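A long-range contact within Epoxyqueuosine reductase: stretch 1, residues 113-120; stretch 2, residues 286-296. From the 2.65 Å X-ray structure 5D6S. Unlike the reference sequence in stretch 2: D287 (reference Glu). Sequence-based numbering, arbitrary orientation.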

# COMPACT_ATOMS: atom_id res chain seq x y z
N GLU A 113 -5.05 -15.66 23.10
CA GLU A 113 -6.23 -14.91 23.63
C GLU A 113 -6.75 -13.81 22.68
O GLU A 113 -7.96 -13.62 22.52
CB GLU A 113 -5.93 -14.17 24.94
CG GLU A 113 -5.00 -14.81 25.95
CD GLU A 113 -4.53 -13.78 26.97
OE1 GLU A 113 -3.31 -13.70 27.24
OE2 GLU A 113 -5.38 -13.00 27.46
N PHE A 114 -5.78 -13.11 22.08
CA PHE A 114 -6.00 -11.89 21.32
C PHE A 114 -6.25 -12.11 19.85
O PHE A 114 -5.42 -12.70 19.15
CB PHE A 114 -4.77 -11.03 21.45
CG PHE A 114 -4.48 -10.63 22.86
CD1 PHE A 114 -5.46 -9.99 23.63
CD2 PHE A 114 -3.23 -10.88 23.41
CE1 PHE A 114 -5.20 -9.62 24.93
CE2 PHE A 114 -2.96 -10.50 24.72
CZ PHE A 114 -3.94 -9.87 25.47
N LYS A 115 -7.38 -11.59 19.36
CA LYS A 115 -7.69 -11.73 17.94
C LYS A 115 -6.72 -10.85 17.12
O LYS A 115 -6.19 -9.85 17.61
CB LYS A 115 -9.16 -11.42 17.63
CG LYS A 115 -10.12 -11.79 18.74
CD LYS A 115 -11.53 -12.10 18.27
CE LYS A 115 -12.51 -11.98 19.44
NZ LYS A 115 -13.59 -13.00 19.38
N ARG A 116 -6.52 -11.24 15.87
CA ARG A 116 -5.49 -10.65 15.02
C ARG A 116 -6.11 -9.96 13.80
O ARG A 116 -7.15 -10.37 13.29
CB ARG A 116 -4.53 -11.74 14.53
CG ARG A 116 -3.71 -12.40 15.61
CD ARG A 116 -2.82 -13.53 15.07
NE ARG A 116 -1.43 -13.25 15.42
CZ ARG A 116 -0.78 -13.76 16.45
NH1 ARG A 116 0.47 -13.38 16.69
NH2 ARG A 116 -1.35 -14.65 17.24
N GLY A 117 -5.46 -8.89 13.34
CA GLY A 117 -5.81 -8.27 12.08
C GLY A 117 -4.80 -8.69 11.03
O GLY A 117 -3.79 -9.31 11.35
N LYS A 118 -5.11 -8.40 9.78
CA LYS A 118 -4.19 -8.64 8.67
C LYS A 118 -3.63 -7.31 8.18
O LYS A 118 -4.22 -6.26 8.36
CB LYS A 118 -4.88 -9.33 7.49
CG LYS A 118 -5.63 -10.62 7.77
CD LYS A 118 -6.57 -10.97 6.60
CE LYS A 118 -7.58 -12.06 6.94
NZ LYS A 118 -6.92 -13.35 7.27
N ILE A 119 -2.52 -7.39 7.49
CA ILE A 119 -1.82 -6.22 7.02
C ILE A 119 -1.10 -6.63 5.72
O ILE A 119 -0.38 -7.60 5.70
CB ILE A 119 -0.85 -5.69 8.09
CG1 ILE A 119 0.18 -4.79 7.34
CG2 ILE A 119 -0.32 -6.88 8.88
CD1 ILE A 119 1.66 -5.12 7.33
N THR A 120 -1.35 -5.90 4.63
CA THR A 120 -0.95 -6.30 3.26
C THR A 120 0.45 -6.90 3.13
O THR A 120 1.39 -6.42 3.76
CB THR A 120 -1.03 -5.13 2.25
OG1 THR A 120 -0.51 -5.56 0.99
CG2 THR A 120 -0.22 -3.96 2.70
N PRO A 286 5.66 -13.35 11.43
CA PRO A 286 4.20 -13.40 11.23
C PRO A 286 3.40 -12.50 12.21
O PRO A 286 2.25 -12.18 11.92
CB PRO A 286 3.87 -14.90 11.42
CG PRO A 286 4.97 -15.43 12.29
CD PRO A 286 6.20 -14.63 11.93
N ASP A 287 3.99 -12.14 13.34
CA ASP A 287 3.33 -11.26 14.33
C ASP A 287 3.28 -9.80 13.91
O ASP A 287 2.50 -9.01 14.44
CB ASP A 287 4.02 -11.35 15.70
CG ASP A 287 3.62 -12.58 16.49
OD1 ASP A 287 2.84 -13.40 15.97
OD2 ASP A 287 4.10 -12.74 17.63
N LEU A 288 4.17 -9.43 13.00
CA LEU A 288 4.13 -8.12 12.34
C LEU A 288 3.26 -8.15 11.12
O LEU A 288 2.85 -7.10 10.64
CB LEU A 288 5.51 -7.70 11.89
CG LEU A 288 6.54 -7.61 13.00
CD1 LEU A 288 7.75 -6.82 12.52
CD2 LEU A 288 5.99 -6.98 14.27
N ALA A 289 2.99 -9.33 10.59
CA ALA A 289 2.16 -9.45 9.41
C ALA A 289 0.71 -9.73 9.76
O ALA A 289 -0.18 -9.58 8.93
CB ALA A 289 2.69 -10.56 8.50
N MET A 290 0.48 -10.18 10.98
CA MET A 290 -0.88 -10.46 11.45
C MET A 290 -0.92 -10.11 12.93
O MET A 290 -0.95 -10.99 13.77
CB MET A 290 -1.25 -11.92 11.19
CG MET A 290 -1.46 -12.19 9.71
SD MET A 290 -2.34 -13.70 9.34
CE MET A 290 -2.57 -13.52 7.56
N PRO A 291 -0.88 -8.81 13.23
CA PRO A 291 -0.67 -8.36 14.58
C PRO A 291 -1.87 -8.51 15.47
O PRO A 291 -3.01 -8.40 15.02
CB PRO A 291 -0.30 -6.89 14.41
CG PRO A 291 -0.98 -6.48 13.17
CD PRO A 291 -1.04 -7.67 12.29
N GLU A 292 -1.59 -8.82 16.71
CA GLU A 292 -2.61 -8.98 17.73
C GLU A 292 -3.08 -7.56 18.04
O GLU A 292 -2.27 -6.68 18.33
CB GLU A 292 -2.03 -9.67 18.98
CG GLU A 292 -1.52 -11.11 18.74
CD GLU A 292 -0.78 -11.69 19.94
OE1 GLU A 292 -1.36 -12.53 20.68
OE2 GLU A 292 0.35 -11.25 20.18
N LEU A 293 -4.38 -7.34 17.95
CA LEU A 293 -4.94 -6.00 17.93
C LEU A 293 -4.86 -5.26 19.27
O LEU A 293 -4.36 -4.14 19.31
CB LEU A 293 -6.38 -6.03 17.43
CG LEU A 293 -6.45 -6.59 15.98
CD1 LEU A 293 -7.85 -7.05 15.64
CD2 LEU A 293 -5.95 -5.56 14.99
N LEU A 294 -5.32 -5.87 20.36
CA LEU A 294 -5.35 -5.16 21.63
C LEU A 294 -3.93 -4.86 22.12
O LEU A 294 -3.69 -3.77 22.68
CB LEU A 294 -6.16 -5.92 22.68
CG LEU A 294 -7.67 -5.90 22.42
CD1 LEU A 294 -8.34 -7.04 23.17
CD2 LEU A 294 -8.26 -4.55 22.79
N PRO A 295 -2.98 -5.79 21.90
CA PRO A 295 -1.60 -5.45 22.26
C PRO A 295 -1.06 -4.36 21.36
O PRO A 295 -0.33 -3.47 21.82
CB PRO A 295 -0.82 -6.76 22.05
CG PRO A 295 -1.84 -7.84 22.18
CD PRO A 295 -3.15 -7.24 21.69
N PHE A 296 -1.46 -4.38 20.09
CA PHE A 296 -1.13 -3.29 19.17
C PHE A 296 -1.61 -1.92 19.66
O PHE A 296 -0.89 -0.93 19.54
CB PHE A 296 -1.71 -3.55 17.81
CG PHE A 296 -1.18 -2.65 16.75
CD1 PHE A 296 0.10 -2.81 16.28
CD2 PHE A 296 -1.97 -1.63 16.24
CE1 PHE A 296 0.60 -1.97 15.31
CE2 PHE A 296 -1.49 -0.80 15.25
CZ PHE A 296 -0.20 -0.98 14.78

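What does R116 hold on to across the contact? Its CA-to-CB bond points sideways, but the side chain reaches across to stretch 2 with its far end. There NH1 lies 2.5 Å from OD1 of D287, a short salt bridge, while NE donates a hydrogen bond to the backbone oxygen of M290, with 2.8 Å between R116 NE and M290 O. Both oxygens sit at the edge of the guanidinium, near its plane, where its N-H groups point. D287, a departure from the reference sequence, therefore supplies the charged partner in this model.

Why does E292 not make a second salt bridge with the same arginine? It lies in a different place: its CG is over one face of the guanidinium, 3.6 Å from R116 CZ, so the aliphatic part of the glutamate packs against the flat group. R116 NH2 and E292 OE1 are 4.0 Å apart, and that oxygen lies well out of the guanidinium plane, with no N-H aimed at it. The opposite charges are near one another, and nothing more specific joins them.

How are the two backbones tied together? R116 and E292 form a single beta bridge, their CA atoms 4.3 Å apart, framed by two hydrogen bonds. L293 N donates to K115 O at 3.1 Å in an almost straight line, 174° at the hydrogen, and G117 N donates to P291 O at 3.0 Å. Proline has no N-H to offer, so G117 O, 3.5 Å from P291 N, gains no hydrogen bond there; instead it receives a CA-H...O contact from M290, with M290 CA 3.1 Å from G117 O. A similar contact joins R116 CA to P291 O at 3.3 Å. E292, the bridge residue itself, also occupies the N-cap position right before the helix, and its O accepts the hydrogen bond from F296 N.

What packs around this polar centre? F114 points toward stretch 2 and receives P295 over one ring face, with P295 CG 3.9 Å from the ring centroid in a CH-pi contact. E292 OE1 approaches the ring edge, 3.7 Å from F114 CD2, and L294 CD1 adds an apolar contact 4.1 Å from F114 CD1. At G117 the absence of a side chain matters: an ideal CB would lie only 3.0 Å from L293 CD2, a tight approach. Farther along, I119 also points toward stretch 2, its CG2 resting 3.6 Å from P291 CD. Together the two stretches bury 713 Å², counting both sides.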